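432aa long hypothetical deoxyribodipyrimidine photolyase (Sulfolobus tokodaii, PDB 2E0I) probably repairs ultraviolet-damaged DNA by splitting cyclobutane pyrimidine dimers with light, and binds two FAD molecules, one of them probably a light-harvesting antenna. Local coordinates at residues V260-D270 / V325-Y333. Numbering follows the deposited sequence.
Sequences VFGHCYRREYD and VDWRWGERY
A salt-bridge network of Arg328 with Asp270 and Asp326 joins the loop 260-270 to the first turn of helix 327-337 within the helical FAD-binding domain of this photolyase. Asp326 is the N-cap: its OD2 accepts from Arg328 N and forms a salt bridge with Arg328 NH1, the hydrogen bond within it bent and weak. Trp327 lies edge-on to the loop, CG set between backbone N and carbonyl carbon (chi1 57°). Its NE1 donates in the ring plane to Cys264 SG, 3.6 Å away, while CH2 meets His263 O. Trp327 CZ2 lies over the centre of one face of the Arg328 guanidinium. An extended chain from CG to NE carries this group to the loop, where NE donates almost straight (170°) to Gly262 O, 2.9 Å away, from above the carbonyl plane. Asp270 OD2 accepts from Cys264 N and sits 2.7 Å from Arg328 NH2, with carboxylate and guanidinium planes 37° apart. A methionine at Arg328 would probably leave Asp270 and Asp326 without their shared positive partner and Gly262 O without this donor. One turn on, Glu331 OE1 lies loosely near the Phe261 ring edge, 4.5 Å from CD1; it is hydrogen-bonded to Asn347 ND2 of helix 343-353 and to FAD N6A.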
loop_
_atom_site.group_PDB
_atom_site.type_symbol
_atom_site.label_atom_id
_atom_site.label_comp_id
_atom_site.label_asym_id
_atom_site.label_seq_id
_atom_site.Cartn_x
_atom_site.Cartn_y
_atom_site.Cartn_z
ATOM N N VAL A 260 -7.049 14.020 5.881
ATOM C CA VAL A 260 -6.401 13.799 4.592
ATOM C C VAL A 260 -7.245 12.875 3.727
ATOM O O VAL A 260 -7.213 12.958 2.498
ATOM C CB VAL A 260 -4.974 13.208 4.721
ATOM C CG1 VAL A 260 -4.103 14.140 5.547
ATOM C CG2 VAL A 260 -5.032 11.813 5.328
ATOM N N PHE A 261 -8.014 11.998 4.358
ATOM C CA PHE A 261 -8.859 11.098 3.596
ATOM C C PHE A 261 -10.109 11.822 3.139
ATOM O O PHE A 261 -11.151 11.732 3.773
ATOM C CB PHE A 261 -9.227 9.891 4.444
ATOM C CG PHE A 261 -8.060 9.018 4.769
ATOM C CD1 PHE A 261 -7.308 8.438 3.750
ATOM C CD2 PHE A 261 -7.697 8.783 6.088
ATOM C CE1 PHE A 261 -6.212 7.640 4.037
ATOM C CE2 PHE A 261 -6.601 7.984 6.387
ATOM C CZ PHE A 261 -5.855 7.411 5.356
ATOM N N GLY A 262 -10.001 12.555 2.037
ATOM C CA GLY A 262 -11.146 13.290 1.533
ATOM C C GLY A 262 -10.856 14.759 1.291
ATOM O O GLY A 262 -11.512 15.380 0.461
ATOM N N HIS A 263 -9.895 15.318 2.025
ATOM C CA HIS A 263 -9.518 16.721 1.874
ATOM C C HIS A 263 -8.015 16.829 1.705
ATOM O O HIS A 263 -7.296 15.861 1.886
ATOM C CB HIS A 263 -9.905 17.540 3.106
ATOM C CG HIS A 263 -11.348 17.432 3.494
ATOM N ND1 HIS A 263 -11.893 18.173 4.522
ATOM C CD2 HIS A 263 -12.349 16.653 3.022
ATOM C CE1 HIS A 263 -13.165 17.852 4.667
ATOM N NE2 HIS A 263 -13.466 16.931 3.768
ATOM N N CYS A 264 -7.545 18.022 1.373
ATOM C CA CYS A 264 -6.119 18.258 1.199
ATOM C C CYS A 264 -5.449 18.433 2.558
ATOM O O CYS A 264 -6.032 19.013 3.474
ATOM C CB CYS A 264 -5.888 19.514 0.355
ATOM S SG CYS A 264 -6.572 19.452 -1.317
ATOM N N TYR A 265 -4.226 17.923 2.688
ATOM C CA TYR A 265 -3.488 18.051 3.933
ATOM C C TYR A 265 -3.493 19.537 4.273
ATOM O O TYR A 265 -3.878 19.934 5.375
ATOM C CB TYR A 265 -2.061 17.539 3.750
ATOM C CG TYR A 265 -1.203 17.682 4.978
ATOM C CD1 TYR A 265 -1.574 17.088 6.178
ATOM C CD2 TYR A 265 -0.039 18.443 4.947
ATOM C CE1 TYR A 265 -0.810 17.249 7.324
ATOM C CE2 TYR A 265 0.739 18.614 6.087
ATOM C CZ TYR A 265 0.347 18.017 7.274
ATOM O OH TYR A 265 1.090 18.203 8.416
ATOM N N ARG A 266 -3.068 20.350 3.310
ATOM C CA ARG A 266 -3.061 21.798 3.451
ATOM C C ARG A 266 -4.411 22.243 2.900
ATOM O O ARG A 266 -4.543 22.539 1.714
ATOM C CB ARG A 266 -1.917 22.404 2.643
ATOM C CG ARG A 266 -0.558 22.060 3.210
ATOM C CD ARG A 266 0.528 22.895 2.590
ATOM N NE ARG A 266 0.859 22.461 1.242
ATOM C CZ ARG A 266 1.695 23.120 0.446
ATOM N NH1 ARG A 266 2.269 24.238 0.877
ATOM N NH2 ARG A 266 1.956 22.671 -0.777
ATOM N N ARG A 267 -5.405 22.270 3.784
ATOM C CA ARG A 267 -6.787 22.610 3.454
ATOM C C ARG A 267 -7.079 23.716 2.433
ATOM O O ARG A 267 -8.018 23.578 1.647
ATOM C CB ARG A 267 -7.558 22.887 4.746
ATOM C CG ARG A 267 -7.460 21.758 5.756
ATOM C CD ARG A 267 -8.223 22.065 7.035
ATOM N NE ARG A 267 -7.731 21.267 8.158
ATOM C CZ ARG A 267 -6.541 21.428 8.738
ATOM N NH1 ARG A 267 -6.183 20.646 9.750
ATOM N NH2 ARG A 267 -5.708 22.376 8.319
ATOM N N GLU A 268 -6.301 24.799 2.427
ATOM C CA GLU A 268 -6.549 25.883 1.477
ATOM C C GLU A 268 -6.789 25.408 0.043
ATOM O O GLU A 268 -7.657 25.930 -0.660
ATOM C CB GLU A 268 -5.410 26.919 1.490
ATOM C CG GLU A 268 -4.008 26.389 1.330
ATOM C CD GLU A 268 -3.393 25.868 2.621
ATOM O OE1 GLU A 268 -4.144 25.424 3.525
ATOM O OE2 GLU A 268 -2.143 25.887 2.714
ATOM N N TYR A 269 -6.035 24.402 -0.385
ATOM C CA TYR A 269 -6.159 23.872 -1.737
ATOM C C TYR A 269 -7.427 23.076 -2.026
ATOM O O TYR A 269 -7.587 22.525 -3.115
ATOM C CB TYR A 269 -4.927 23.044 -2.061
ATOM C CG TYR A 269 -3.667 23.874 -2.076
ATOM C CD1 TYR A 269 -3.425 24.792 -3.095
ATOM C CD2 TYR A 269 -2.719 23.750 -1.062
ATOM C CE1 TYR A 269 -2.269 25.563 -3.106
ATOM C CE2 TYR A 269 -1.561 24.518 -1.063
ATOM C CZ TYR A 269 -1.341 25.420 -2.085
ATOM O OH TYR A 269 -0.185 26.167 -2.092
ATOM N N ASP A 270 -8.331 23.017 -1.055
ATOM C CA ASP A 270 -9.591 22.318 -1.255
ATOM C C ASP A 270 -10.454 23.184 -2.181
ATOM O O ASP A 270 -11.585 22.830 -2.524
ATOM C CB ASP A 270 -10.295 22.105 0.090
ATOM C CG ASP A 270 -10.095 20.697 0.643
ATOM O OD1 ASP A 270 -10.465 20.455 1.813
ATOM O OD2 ASP A 270 -9.581 19.827 -0.095
ATOM N N VAL A 325 -6.246 16.945 -13.251
ATOM C CA VAL A 325 -7.315 16.118 -12.696
ATOM C C VAL A 325 -7.105 15.991 -11.174
ATOM O O VAL A 325 -5.982 15.804 -10.699
ATOM C CB VAL A 325 -7.329 14.720 -13.345
ATOM C CG1 VAL A 325 -8.353 13.840 -12.658
ATOM C CG2 VAL A 325 -7.638 14.839 -14.823
ATOM N N ASP A 326 -8.186 16.115 -10.414
ATOM C CA ASP A 326 -8.122 16.041 -8.959
ATOM C C ASP A 326 -7.316 14.823 -8.502
ATOM O O ASP A 326 -7.557 13.709 -8.962
ATOM C CB ASP A 326 -9.552 15.987 -8.398
ATOM C CG ASP A 326 -9.607 16.151 -6.890
ATOM O OD1 ASP A 326 -10.725 16.286 -6.366
ATOM O OD2 ASP A 326 -8.548 16.140 -6.230
ATOM N N TRP A 327 -6.363 15.033 -7.597
ATOM C CA TRP A 327 -5.549 13.930 -7.106
ATOM C C TRP A 327 -6.362 12.813 -6.449
ATOM O O TRP A 327 -5.924 11.666 -6.418
ATOM C CB TRP A 327 -4.486 14.431 -6.127
ATOM C CG TRP A 327 -5.018 15.165 -4.947
ATOM C CD1 TRP A 327 -5.171 16.507 -4.827
ATOM C CD2 TRP A 327 -5.453 14.597 -3.704
ATOM N NE1 TRP A 327 -5.671 16.821 -3.584
ATOM C CE2 TRP A 327 -5.854 15.666 -2.875
ATOM C CE3 TRP A 327 -5.542 13.288 -3.211
ATOM C CZ2 TRP A 327 -6.339 15.469 -1.576
ATOM C CZ3 TRP A 327 -6.025 13.088 -1.921
ATOM C CH2 TRP A 327 -6.416 14.174 -1.119
ATOM N N ARG A 328 -7.540 13.142 -5.926
ATOM C CA ARG A 328 -8.400 12.142 -5.293
ATOM C C ARG A 328 -8.839 11.101 -6.315
ATOM O O ARG A 328 -9.030 9.943 -5.971
ATOM C CB ARG A 328 -9.636 12.794 -4.675
ATOM C CG ARG A 328 -9.342 13.684 -3.496
ATOM C CD ARG A 328 -10.607 14.341 -3.006
ATOM N NE ARG A 328 -10.340 15.518 -2.168
ATOM C CZ ARG A 328 -9.732 16.636 -2.577
ATOM N NH1 ARG A 328 -9.308 16.755 -3.830
ATOM N NH2 ARG A 328 -9.558 17.647 -1.730
ATOM N N TRP A 329 -9.008 11.516 -7.567
ATOM C CA TRP A 329 -9.402 10.597 -8.631
ATOM C C TRP A 329 -8.279 9.571 -8.828
ATOM O O TRP A 329 -8.510 8.357 -8.897
ATOM C CB TRP A 329 -9.621 11.366 -9.939
ATOM C CG TRP A 329 -10.892 12.175 -10.019
ATOM C CD1 TRP A 329 -11.521 12.833 -8.997
ATOM C CD2 TRP A 329 -11.650 12.458 -11.202
ATOM N NE1 TRP A 329 -12.624 13.507 -9.472
ATOM C CE2 TRP A 329 -12.726 13.295 -10.821
ATOM C CE3 TRP A 329 -11.523 12.089 -12.549
ATOM C CZ2 TRP A 329 -13.670 13.768 -11.741
ATOM C CZ3 TRP A 329 -12.463 12.562 -13.465
ATOM C CH2 TRP A 329 -13.521 13.391 -13.054
ATOM N N GLY A 330 -7.056 10.081 -8.925
ATOM C CA GLY A 330 -5.906 9.223 -9.114
ATOM C C GLY A 330 -5.699 8.332 -7.912
ATOM O O GLY A 330 -5.374 7.163 -8.055
ATOM N N GLU A 331 -5.882 8.893 -6.722
ATOM C CA GLU A 331 -5.731 8.137 -5.484
ATOM C C GLU A 331 -6.622 6.910 -5.526
ATOM O O GLU A 331 -6.169 5.799 -5.256
ATOM C CB GLU A 331 -6.138 8.988 -4.285
ATOM C CG GLU A 331 -6.096 8.233 -2.970
ATOM C CD GLU A 331 -6.868 8.920 -1.846
ATOM O OE1 GLU A 331 -6.750 8.453 -0.683
ATOM O OE2 GLU A 331 -7.590 9.910 -2.121
ATOM N N ARG A 332 -7.894 7.122 -5.867
ATOM C CA ARG A 332 -8.855 6.032 -5.938
ATOM C C ARG A 332 -8.518 5.038 -7.038
ATOM O O ARG A 332 -8.632 3.825 -6.846
ATOM C CB ARG A 332 -10.274 6.545 -6.162
ATOM C CG ARG A 332 -11.310 5.630 -5.521
ATOM C CD ARG A 332 -12.449 5.273 -6.438
ATOM N NE ARG A 332 -13.223 6.431 -6.857
ATOM C CZ ARG A 332 -14.165 6.434 -7.804
ATOM N NH1 ARG A 332 -14.490 5.326 -8.473
ATOM N NH2 ARG A 332 -14.779 7.576 -8.092
ATOM N N TYR A 333 -8.109 5.532 -8.197
ATOM C CA TYR A 333 -7.767 4.614 -9.263
ATOM C C TYR A 333 -6.626 3.681 -8.833
ATOM O O TYR A 333 -6.690 2.466 -9.051
ATOM C CB TYR A 333 -7.372 5.372 -10.516
ATOM C CG TYR A 333 -7.106 4.436 -11.649
ATOM C CD1 TYR A 333 -8.137 3.674 -12.193
ATOM C CD2 TYR A 333 -5.816 4.257 -12.139
ATOM C CE1 TYR A 333 -7.888 2.751 -13.194
ATOM C CE2 TYR A 333 -5.551 3.333 -13.146
ATOM C CZ TYR A 333 -6.594 2.585 -13.665
ATOM O OH TYR A 333 -6.335 1.670 -14.650
#